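Local atomic coordinates of threonine phosphate decarboxylase-like enzyme (Sulfurospirillum multivorans, PDB entry 6OUX), a protein that uses pyridoxal phosphate to decarboxylate L-serine O-phosphate to ethanolamine O-phosphate, a linker precursor in norcobamide biosynthesis. Residues S82-L87 with F271-N276; P99-I104 with M258-I263; D61-E66 with N276-Y281; R204-E209 with I237-L242. All coordinates share one frame; numbering follows the deposited sequence.

Contact 1 of 4, residues S82-L87 with F271-N276; sequences SQQRSL and FLWNIN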
# COMPACT_ATOMS: atom_id res chain seq x y z
N SER A 82 0.84 7.48 -11.21
CA SER A 82 1.85 8.53 -11.01
C SER A 82 2.70 8.25 -9.82
O SER A 82 2.27 7.59 -8.87
CB SER A 82 1.15 9.87 -10.84
OG SER A 82 0.27 10.12 -11.94
N GLN A 83 3.93 8.76 -9.89
CA GLN A 83 4.95 8.57 -8.90
C GLN A 83 4.87 9.67 -7.84
O GLN A 83 4.15 10.66 -8.02
CB GLN A 83 6.35 8.55 -9.53
CG GLN A 83 6.55 7.68 -10.78
CD GLN A 83 5.89 6.31 -10.71
OE1 GLN A 83 4.98 6.01 -11.50
NE2 GLN A 83 6.34 5.47 -9.78
N GLN A 84 5.59 9.46 -6.74
CA GLN A 84 5.56 10.31 -5.56
C GLN A 84 5.64 11.82 -5.86
O GLN A 84 4.76 12.60 -5.42
CB GLN A 84 6.62 9.86 -4.55
CG GLN A 84 6.67 10.66 -3.26
CD GLN A 84 5.71 10.21 -2.17
OE1 GLN A 84 5.19 9.05 -2.13
NE2 GLN A 84 5.50 11.11 -1.23
N ARG A 85 6.65 12.24 -6.64
CA ARG A 85 6.80 13.68 -6.98
C ARG A 85 5.57 14.31 -7.64
O ARG A 85 5.26 15.53 -7.45
CB ARG A 85 8.06 13.92 -7.86
CG ARG A 85 9.41 13.58 -7.23
CD ARG A 85 9.70 14.44 -6.00
NE ARG A 85 10.95 14.12 -5.29
CZ ARG A 85 11.29 14.61 -4.09
NH1 ARG A 85 10.46 15.41 -3.43
NH2 ARG A 85 12.43 14.24 -3.50
N SER A 86 4.86 13.53 -8.46
CA SER A 86 3.72 14.08 -9.12
C SER A 86 2.58 14.21 -8.10
O SER A 86 1.82 15.18 -8.17
CB SER A 86 3.38 13.31 -10.42
OG SER A 86 1.99 13.22 -10.63
N LEU A 87 2.49 13.29 -7.14
CA LEU A 87 1.47 13.29 -6.08
C LEU A 87 1.69 14.43 -5.07
O LEU A 87 0.75 15.14 -4.69
CB LEU A 87 1.49 11.95 -5.33
CG LEU A 87 1.17 10.73 -6.18
CD1 LEU A 87 1.41 9.46 -5.40
CD2 LEU A 87 -0.23 10.85 -6.73
N PHE A 271 11.68 3.74 -3.69
CA PHE A 271 10.34 3.38 -4.21
C PHE A 271 9.91 2.06 -3.56
O PHE A 271 9.68 1.03 -4.20
CB PHE A 271 10.31 3.34 -5.75
CG PHE A 271 8.91 3.48 -6.34
CD1 PHE A 271 8.13 4.61 -6.07
CD2 PHE A 271 8.39 2.50 -7.18
CE1 PHE A 271 6.86 4.75 -6.61
CE2 PHE A 271 7.12 2.63 -7.72
CZ PHE A 271 6.35 3.75 -7.43
N LEU A 272 9.82 2.13 -2.23
CA LEU A 272 9.24 1.09 -1.39
C LEU A 272 7.69 1.22 -1.50
O LEU A 272 6.96 0.30 -1.13
CB LEU A 272 9.78 1.26 0.04
CG LEU A 272 9.17 0.67 1.33
CD1 LEU A 272 8.62 -0.74 1.19
CD2 LEU A 272 10.21 0.74 2.45
N TRP A 273 7.23 2.34 -2.07
CA TRP A 273 5.81 2.72 -2.09
C TRP A 273 5.29 3.25 -3.44
O TRP A 273 5.86 4.16 -4.05
CB TRP A 273 5.54 3.77 -1.02
CG TRP A 273 4.31 4.58 -1.27
CD1 TRP A 273 4.24 5.89 -1.69
CD2 TRP A 273 2.96 4.14 -1.11
NE1 TRP A 273 2.93 6.29 -1.80
CE2 TRP A 273 2.12 5.24 -1.45
CE3 TRP A 273 2.37 2.94 -0.71
CZ2 TRP A 273 0.72 5.16 -1.40
CZ3 TRP A 273 1.00 2.86 -0.68
CH2 TRP A 273 0.18 3.97 -1.01
N ASN A 274 4.15 2.70 -3.84
CA ASN A 274 3.44 3.13 -4.99
C ASN A 274 1.95 3.25 -4.61
O ASN A 274 1.40 2.39 -3.89
CB ASN A 274 3.66 2.10 -6.09
CG ASN A 274 2.84 2.37 -7.32
OD1 ASN A 274 2.59 3.54 -7.66
ND2 ASN A 274 2.41 1.29 -8.00
N ILE A 275 1.32 4.34 -5.04
CA ILE A 275 -0.13 4.46 -4.91
C ILE A 275 -0.78 3.52 -5.93
O ILE A 275 -0.13 3.07 -6.86
CB ILE A 275 -0.56 5.92 -5.13
CG1 ILE A 275 -1.95 6.16 -4.54
CG2 ILE A 275 -0.51 6.30 -6.62
CD1 ILE A 275 -2.26 7.64 -4.47
N ASN A 276 -2.05 3.19 -5.77
CA ASN A 276 -2.71 2.36 -6.78
C ASN A 276 -3.56 3.30 -7.61
O ASN A 276 -3.71 4.46 -7.23
CB ASN A 276 -3.52 1.21 -6.17
CG ASN A 276 -4.43 1.63 -5.01
OD1 ASN A 276 -4.75 2.77 -4.85
ND2 ASN A 276 -4.86 0.65 -4.18

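Contact 2 of 4, residues P99-I104 with M258-I263; sequences PENIFI and MDSRKI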
# COMPACT_ATOMS: atom_id res chain seq x y z
N PRO A 99 5.69 21.40 -2.24
CA PRO A 99 5.49 19.95 -2.53
C PRO A 99 6.49 19.00 -1.89
O PRO A 99 6.14 17.87 -1.48
CB PRO A 99 5.62 19.85 -4.08
CG PRO A 99 5.99 21.20 -4.56
CD PRO A 99 5.75 22.21 -3.48
N GLU A 100 7.74 19.44 -1.81
CA GLU A 100 8.82 18.59 -1.29
C GLU A 100 8.70 18.42 0.25
O GLU A 100 9.41 17.65 0.83
CB GLU A 100 10.22 19.17 -1.65
CG GLU A 100 10.57 19.37 -3.17
CD GLU A 100 9.70 20.34 -3.93
OE1 GLU A 100 9.20 21.37 -3.35
OE2 GLU A 100 9.47 20.08 -5.15
N ASN A 101 7.85 19.21 0.91
CA ASN A 101 7.52 18.99 2.35
C ASN A 101 6.36 17.95 2.59
O ASN A 101 6.06 17.63 3.74
CB ASN A 101 7.13 20.31 3.04
CG ASN A 101 8.30 21.22 3.30
OD1 ASN A 101 8.39 22.32 2.80
ND2 ASN A 101 9.19 20.77 4.06
N ILE A 102 5.78 17.39 1.53
CA ILE A 102 4.68 16.40 1.60
C ILE A 102 5.16 14.97 1.34
O ILE A 102 5.81 14.76 0.34
CB ILE A 102 3.56 16.72 0.60
CG1 ILE A 102 3.13 18.17 0.73
CG2 ILE A 102 2.37 15.77 0.82
CD1 ILE A 102 2.15 18.71 -0.31
N PHE A 103 4.88 14.04 2.26
CA PHE A 103 5.09 12.63 2.10
C PHE A 103 3.69 11.95 1.98
O PHE A 103 2.81 12.11 2.87
CB PHE A 103 5.93 12.06 3.27
CG PHE A 103 6.16 10.59 3.17
CD1 PHE A 103 5.19 9.68 3.64
CD2 PHE A 103 7.30 10.07 2.54
CE1 PHE A 103 5.36 8.32 3.52
CE2 PHE A 103 7.49 8.69 2.44
CZ PHE A 103 6.54 7.81 2.94
N ILE A 104 3.51 11.16 0.94
CA ILE A 104 2.24 10.44 0.67
C ILE A 104 2.46 8.95 0.92
O ILE A 104 3.38 8.38 0.34
CB ILE A 104 1.76 10.57 -0.78
CG1 ILE A 104 1.88 11.99 -1.36
CG2 ILE A 104 0.34 9.96 -0.89
CD1 ILE A 104 0.81 12.93 -0.95
N MET A 258 6.64 17.32 6.63
CA MET A 258 7.88 17.16 7.35
C MET A 258 9.03 17.80 6.58
O MET A 258 8.87 18.32 5.48
CB MET A 258 8.15 15.68 7.68
CG MET A 258 8.32 14.72 6.52
SD MET A 258 8.62 12.95 7.00
CE MET A 258 7.18 12.29 6.72
N ASP A 259 10.19 17.77 7.21
CA ASP A 259 11.41 18.35 6.64
C ASP A 259 11.66 17.79 5.23
O ASP A 259 11.62 16.59 5.05
CB ASP A 259 12.59 18.00 7.58
CG ASP A 259 13.88 18.52 7.07
OD1 ASP A 259 14.14 19.76 7.18
OD2 ASP A 259 14.61 17.72 6.46
N SER A 260 11.87 18.65 4.24
CA SER A 260 12.01 18.19 2.86
C SER A 260 13.28 17.39 2.62
O SER A 260 13.28 16.45 1.79
CB SER A 260 11.88 19.34 1.85
OG SER A 260 12.87 20.28 2.10
N ARG A 261 14.34 17.73 3.35
CA ARG A 261 15.60 16.97 3.30
C ARG A 261 15.37 15.49 3.69
O ARG A 261 15.81 14.55 3.01
CB ARG A 261 16.60 17.57 4.31
CG ARG A 261 17.96 17.96 3.77
CD ARG A 261 17.88 18.95 2.61
NE ARG A 261 17.06 20.15 2.83
CZ ARG A 261 17.50 21.39 3.14
NH1 ARG A 261 18.77 21.62 3.36
NH2 ARG A 261 16.63 22.38 3.27
N LYS A 262 14.71 15.31 4.84
CA LYS A 262 14.32 14.00 5.34
C LYS A 262 13.42 13.25 4.32
O LYS A 262 13.63 12.07 4.03
CB LYS A 262 13.64 14.23 6.66
CG LYS A 262 13.14 13.01 7.41
CD LYS A 262 12.41 13.51 8.67
CE LYS A 262 11.64 12.42 9.42
NZ LYS A 262 12.47 11.80 10.47
N ILE A 263 12.40 13.91 3.78
CA ILE A 263 11.60 13.25 2.70
C ILE A 263 12.50 12.82 1.53
O ILE A 263 12.33 11.71 0.98
CB ILE A 263 10.47 14.12 2.21
CG1 ILE A 263 9.41 14.28 3.31
CG2 ILE A 263 9.82 13.56 0.95
CD1 ILE A 263 8.41 15.36 3.00

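Contact 3 of 4, residues D61-E66 with N276-Y281; sequences DYIDRE and NGIGEY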
# COMPACT_ATOMS: atom_id res chain seq x y z
N ASP A 61 -20.30 8.47 -5.34
CA ASP A 61 -21.13 9.07 -6.37
C ASP A 61 -20.25 9.65 -7.45
O ASP A 61 -20.57 9.47 -8.59
CB ASP A 61 -22.04 10.15 -5.78
CG ASP A 61 -22.94 10.75 -6.79
OD1 ASP A 61 -23.81 10.03 -7.33
OD2 ASP A 61 -22.74 11.91 -7.06
N TYR A 62 -19.13 10.31 -7.10
CA TYR A 62 -18.17 10.74 -8.08
C TYR A 62 -17.53 9.56 -8.85
O TYR A 62 -17.34 9.63 -10.08
CB TYR A 62 -17.07 11.61 -7.47
CG TYR A 62 -17.40 13.06 -7.31
CD1 TYR A 62 -18.00 13.57 -6.16
CD2 TYR A 62 -17.06 13.95 -8.28
CE1 TYR A 62 -18.25 14.91 -6.01
CE2 TYR A 62 -17.31 15.28 -8.15
CZ TYR A 62 -17.91 15.75 -7.03
OH TYR A 62 -18.11 17.06 -6.97
N ILE A 63 -17.25 8.47 -8.13
CA ILE A 63 -16.73 7.28 -8.77
C ILE A 63 -17.76 6.72 -9.81
O ILE A 63 -17.41 6.44 -10.93
CB ILE A 63 -16.31 6.26 -7.74
CG1 ILE A 63 -15.12 6.79 -6.96
CG2 ILE A 63 -15.96 4.94 -8.42
CD1 ILE A 63 -14.68 5.90 -5.81
N ASP A 64 -19.01 6.57 -9.38
CA ASP A 64 -20.02 6.04 -10.23
C ASP A 64 -20.15 6.89 -11.46
O ASP A 64 -20.17 6.34 -12.57
CB ASP A 64 -21.35 6.01 -9.48
CG ASP A 64 -22.47 5.36 -10.27
OD1 ASP A 64 -22.20 4.58 -11.17
OD2 ASP A 64 -23.66 5.65 -9.98
N ARG A 65 -20.24 8.20 -11.27
CA ARG A 65 -20.51 9.12 -12.37
C ARG A 65 -19.30 9.29 -13.27
O ARG A 65 -19.45 9.33 -14.49
CB ARG A 65 -21.06 10.50 -11.89
CG ARG A 65 -22.48 10.47 -11.26
CD ARG A 65 -22.85 11.65 -10.27
NE ARG A 65 -22.07 12.70 -10.79
CZ ARG A 65 -21.08 13.39 -10.27
NH1 ARG A 65 -20.50 14.12 -11.15
NH2 ARG A 65 -20.76 13.50 -8.99
N GLU A 66 -18.13 9.36 -12.69
CA GLU A 66 -16.93 9.69 -13.45
C GLU A 66 -16.09 8.49 -13.92
O GLU A 66 -15.30 8.61 -14.87
CB GLU A 66 -16.01 10.65 -12.69
CG GLU A 66 -16.65 11.98 -12.32
CD GLU A 66 -15.66 12.98 -11.71
OE1 GLU A 66 -14.55 12.59 -11.34
OE2 GLU A 66 -16.00 14.18 -11.55
N ASN A 276 -2.05 3.19 -5.77
CA ASN A 276 -2.71 2.36 -6.78
C ASN A 276 -3.56 3.30 -7.61
O ASN A 276 -3.71 4.46 -7.23
CB ASN A 276 -3.52 1.21 -6.17
CG ASN A 276 -4.43 1.63 -5.01
OD1 ASN A 276 -4.75 2.77 -4.85
ND2 ASN A 276 -4.86 0.65 -4.18
N GLY A 277 -4.15 2.79 -8.69
CA GLY A 277 -4.97 3.63 -9.57
C GLY A 277 -6.08 4.35 -8.83
O GLY A 277 -6.32 5.55 -9.01
N ILE A 278 -6.86 3.59 -8.08
CA ILE A 278 -8.07 4.15 -7.45
C ILE A 278 -7.66 5.15 -6.39
O ILE A 278 -8.32 6.15 -6.25
CB ILE A 278 -9.05 3.07 -6.90
CG1 ILE A 278 -10.38 3.66 -6.40
CG2 ILE A 278 -8.43 2.28 -5.77
CD1 ILE A 278 -11.11 4.42 -7.49
N GLY A 279 -6.55 4.89 -5.69
CA GLY A 279 -5.96 5.79 -4.72
C GLY A 279 -5.64 7.14 -5.32
O GLY A 279 -5.99 8.20 -4.73
N GLU A 280 -4.94 7.11 -6.46
CA GLU A 280 -4.61 8.30 -7.20
C GLU A 280 -5.81 9.10 -7.64
O GLU A 280 -5.79 10.30 -7.48
CB GLU A 280 -3.77 8.00 -8.42
CG GLU A 280 -3.39 9.25 -9.15
CD GLU A 280 -2.43 8.98 -10.30
OE1 GLU A 280 -1.97 7.83 -10.51
OE2 GLU A 280 -2.17 9.95 -11.02
N TYR A 281 -6.82 8.44 -8.23
CA TYR A 281 -8.06 9.09 -8.61
C TYR A 281 -8.60 9.87 -7.39
O TYR A 281 -8.98 11.03 -7.48
CB TYR A 281 -9.12 8.07 -9.05
CG TYR A 281 -10.48 8.71 -9.19
CD1 TYR A 281 -10.81 9.44 -10.35
CD2 TYR A 281 -11.40 8.70 -8.15
CE1 TYR A 281 -12.04 10.10 -10.48
CE2 TYR A 281 -12.63 9.39 -8.27
CZ TYR A 281 -12.93 10.08 -9.43
OH TYR A 281 -14.15 10.74 -9.58

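Contact 4 of 4, residues R204-E209 with I237-L242; sequences RIIIDE and IIVKSL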
# COMPACT_ATOMS: atom_id res chain seq x y z
N ARG A 204 11.55 16.25 17.36
CA ARG A 204 10.42 15.83 16.52
C ARG A 204 9.17 15.80 17.34
O ARG A 204 9.10 15.04 18.31
CB ARG A 204 10.67 14.41 15.92
CG ARG A 204 11.72 14.37 14.79
CD ARG A 204 12.15 12.95 14.53
NE ARG A 204 12.96 12.50 15.64
CZ ARG A 204 14.26 12.81 15.76
NH1 ARG A 204 14.90 13.53 14.85
NH2 ARG A 204 14.94 12.39 16.82
N ILE A 205 8.17 16.61 16.95
CA ILE A 205 6.88 16.60 17.56
C ILE A 205 5.91 16.21 16.45
O ILE A 205 5.64 17.02 15.54
CB ILE A 205 6.49 17.97 18.19
CG1 ILE A 205 7.50 18.34 19.29
CG2 ILE A 205 5.05 17.85 18.67
CD1 ILE A 205 7.24 19.65 19.96
N ILE A 206 5.46 14.95 16.52
CA ILE A 206 4.60 14.33 15.55
C ILE A 206 3.19 14.52 15.99
O ILE A 206 2.84 14.17 17.12
CB ILE A 206 4.84 12.82 15.43
CG1 ILE A 206 6.24 12.58 14.84
CG2 ILE A 206 3.75 12.19 14.59
CD1 ILE A 206 6.77 11.20 15.12
N ILE A 207 2.38 15.13 15.13
CA ILE A 207 0.99 15.40 15.48
C ILE A 207 0.12 14.71 14.45
O ILE A 207 0.10 15.12 13.27
CB ILE A 207 0.66 16.92 15.48
CG1 ILE A 207 1.63 17.68 16.39
CG2 ILE A 207 -0.77 17.11 15.92
CD1 ILE A 207 1.52 19.20 16.41
N ASP A 208 -0.62 13.71 14.91
CA ASP A 208 -1.63 13.01 14.11
C ASP A 208 -2.98 13.75 14.21
O ASP A 208 -3.70 13.66 15.24
CB ASP A 208 -1.73 11.55 14.52
CG ASP A 208 -2.74 10.77 13.69
OD1 ASP A 208 -3.41 11.30 12.77
OD2 ASP A 208 -2.87 9.57 14.00
N GLU A 209 -3.30 14.49 13.16
CA GLU A 209 -4.57 15.21 13.14
C GLU A 209 -5.62 14.52 12.29
O GLU A 209 -6.46 15.20 11.66
CB GLU A 209 -4.35 16.65 12.62
CG GLU A 209 -3.81 16.70 11.19
CD GLU A 209 -3.99 18.06 10.55
OE1 GLU A 209 -4.37 19.04 11.29
OE2 GLU A 209 -3.70 18.15 9.32
N ILE A 237 6.01 17.72 12.84
CA ILE A 237 5.59 16.82 11.77
C ILE A 237 4.09 16.59 11.90
O ILE A 237 3.61 16.21 12.99
CB ILE A 237 6.33 15.50 11.83
CG1 ILE A 237 7.80 15.72 11.51
CG2 ILE A 237 5.76 14.50 10.83
CD1 ILE A 237 8.72 14.62 11.96
N ILE A 238 3.37 16.91 10.83
CA ILE A 238 1.93 16.67 10.80
C ILE A 238 1.66 15.39 10.07
O ILE A 238 2.19 15.14 8.97
CB ILE A 238 1.17 17.83 10.10
CG1 ILE A 238 1.44 19.17 10.79
CG2 ILE A 238 -0.33 17.55 10.03
CD1 ILE A 238 1.00 19.25 12.25
N VAL A 239 0.81 14.54 10.64
CA VAL A 239 0.40 13.35 9.93
C VAL A 239 -1.13 13.29 9.90
O VAL A 239 -1.78 13.63 10.89
CB VAL A 239 0.92 12.07 10.66
CG1 VAL A 239 0.50 10.86 9.90
CG2 VAL A 239 2.41 12.04 10.79
N LYS A 240 -1.70 12.82 8.78
CA LYS A 240 -3.18 12.86 8.61
C LYS A 240 -3.63 11.77 7.64
O LYS A 240 -3.13 11.67 6.52
CB LYS A 240 -3.64 14.25 8.14
CG LYS A 240 -5.13 14.34 7.98
CD LYS A 240 -5.70 15.75 7.98
CE LYS A 240 -7.21 15.68 7.95
NZ LYS A 240 -7.61 15.00 6.69
N SER A 241 -4.59 10.97 8.09
CA SER A 241 -5.28 10.05 7.26
C SER A 241 -6.08 10.83 6.24
O SER A 241 -6.56 11.92 6.51
CB SER A 241 -6.15 9.14 8.10
OG SER A 241 -7.01 8.39 7.24
N LEU A 242 -6.16 10.31 5.03
CA LEU A 242 -7.21 10.76 4.10
C LEU A 242 -8.40 9.81 4.00
O LEU A 242 -9.37 10.14 3.33
CB LEU A 242 -6.62 11.01 2.71
CG LEU A 242 -5.59 12.12 2.64
CD1 LEU A 242 -4.88 12.06 1.28
CD2 LEU A 242 -6.26 13.48 2.84

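Contact 1 of 4, residues S82-L87 with F271-N276
The carbonyl oxygen of Gln-83 is gripped twice, by Ser-86 N at 3.0 Å and by Leu-87 N at 3.2 Å. Gln-83 is the N-cap residue of helix 84-95, so this doubly engaged oxygen helps to hold the first turn, from which Leu-87 projects. Leu-87 reaches toward the loop 271-276, extended from Trp-273 on, with CG anti to its carbonyl carbon (chi1 -62°), and its CD1 meets Ile-275 CG2 at 3.9 Å, the two side chains crossing obliquely. Ile-275 presents that methyl from the crowded position between its backbone N and carbonyl carbon, where Ser-82 O also touches CG2, at 3.8 Å. Further along, the amide of Gln-84 comes up to the pyrrole edge of Trp-273, near CD1 and NE1, with the amide and indole planes 66° apart. One face of this indole carries the backbone of its own loop, Ile-275 N lying 3.7 Å above the ring plane. The poorly ordered ring of Phe-271 lies at the end of Gln-83, crossing it at about a right angle. Ser-82 turns its hydroxyl elsewhere, to Glu-280. The whole is a helix N-terminus set against the loop leading into helix 277-286, and Trp-273 and Asn-274 continue onto Arg-252 of the second subunit, at the dimer interface of this fold type I PLP enzyme.

Contact 2 of 4, residues P99-I104 with M258-I263
Asn-101 holds the peptide groups around Met-258 with both its backbone and its side chain. Its carbonyl oxygen accepts from Met-258 N at 3.0 Å, in the carbonyl plane, while its ND2 donates to Met-258 O at 2.8 Å in a nearly straight bond (170°). That oxygen lies in the plane of the Asn-101 amide, although the nitrogen stands above the carbonyl plane of Met-258. CG beside the backbone N (chi1 -74°) puts the amide there, where it supplies the donor that a backbone N-H would give in a hydrogen-bonded antiparallel pair. An alanine here would remove the ND2 donor and would probably leave Met-258 O poorly satisfied and the start of helix 260-266 less firmly held. That helix is capped by Asp-259, whose OD2 takes Lys-262 N at 2.9 Å through its anti lone pair. Glu-100 O takes a CA-H...O contact from Ser-260 CA at 3.3 Å and has Ile-263 CD1 against it, while the Glu-100 carboxylate pairs with Lys-98. Deeper in, Met-258 CE reaches Phe-103 CB at 3.7 Å, the two side chains running alongside each other. The contact prolongs the antiparallel pairing of strands 102-105 and 254-257, in which Phe-103 bonds Ala-256; helix 108-116 packs on Phe-103 and Met-258, and helix 84-95 on Ile-102 and Ile-263.

Contact 3 of 4, residues D61-E66 with N276-Y281
The axes of 61-66 and 277-281, on helices 53-68 and 277-286, lie 106° apart and approach to 12.5 Å, and the long side chain of Tyr-281 spans the gap in this helix crossing. With CG anti to its backbone N (chi1 169°), Tyr-281 extends to the first helix and its OH donates to Glu-66 OE1 at 2.6 Å. The carboxylate and the ring are almost perpendicular (89°): OE1 lies at the ring edge, near the ring plane, whereas the hydroxyl meets it from above the carboxylate plane. Next to the hydroxyl-bearing carbon, Tyr-281 CE2 touches Ile-63 CG1 at 3.8 Å, and Ile-63 CD1 meets Ile-278 CD1 at 4.2 Å, an apolar patch beside the polar one. The second helix begins at Asn-276, whose OD1 caps it by accepting Gly-279 N at 2.9 Å. Asn-276 packs there on Asn-276 of the second subunit; on the other helix Ile-63 packs on Tyr-73 of that subunit. The other carboxylate oxygen of Glu-66, OE2, forms a salt bridge with Arg-288. Gripped by a neutral hydroxyl on one oxygen and by a guanidinium on the other, Glu-66 is probably kept ionised and fixed in rotation, and so probably helps to orient Tyr-281.

Contact 4 of 4, residues R204-E209 with I237-L242
Strands 204-208 and 237-241 run parallel, their axes 4.7 Å apart and twisted by 22°, joined through helix 227-232 in a beta-alpha-beta unit. Four backbone bonds of 2.7 to 2.9 Å zigzag between them: Ile-237 N to Ile-205 O, Ile-207 N to Ile-237 O, Val-239 N to Ile-207 O and Glu-209 N to Val-239 O. The carbonyls of Ile-237 and Val-239 are met nearly along their C=O axes, while those of Ile-205 and Ile-207 are met from above their planes. On the face turned to helix 108-116, Ile-206 CG2 lies beside Val-239 CG2 at 4.0 Å; on the other face Ile-238 brings CD1 to Ile-207 CB, also at 4.0 Å. At the strand ends Glu-209, with CG in the crowded position (chi1 62°) and extended beyond it, crosses Lys-240 obliquely, OE2 resting on CD at 3.4 Å, but OE2 and Lys-240 NZ stay 5.7 Å apart. NZ bonds to Ser-241 O and pairs with Asp-245, and Glu-209 OE1 bonds Ser-226. An alanine in place of Lys-240 would remove the ammonium, with its bonds to Asp-245 and Ser-241 O, and would probably leave the Glu-209 side chain less firmly held. Asp-208, bonded to Ser-210, has its side chain about 6 Å from that of substrate-binding Asn-181 and, as in other fold type I PLP enzymes, probably pairs with the pyridine nitrogen of the cofactor.

From the N terminus the chain passes 61-66, 82-87 and 99-104, then 204-209, and meets their partners in reverse order, so the four contacts nest without crossing. Contact 4 closes the shortest loop, a beta-alpha-beta unit; contact 2 encloses it, contact 1 encloses contact 2, and contact 3 is outermost, sharing Asn-276 with contact 1. Contacts 2 and 4 reach the same seven-stranded sheet, and Met-258 packs on Ile-237 between them, their centres about 13 Å apart. Gln-84 and Trp-273 join contact 1 to Ile-104 of contact 2, while Ser-82 reaches Glu-280 of contact 3. Together they connect sheet, peripheral helices and the subunit interface.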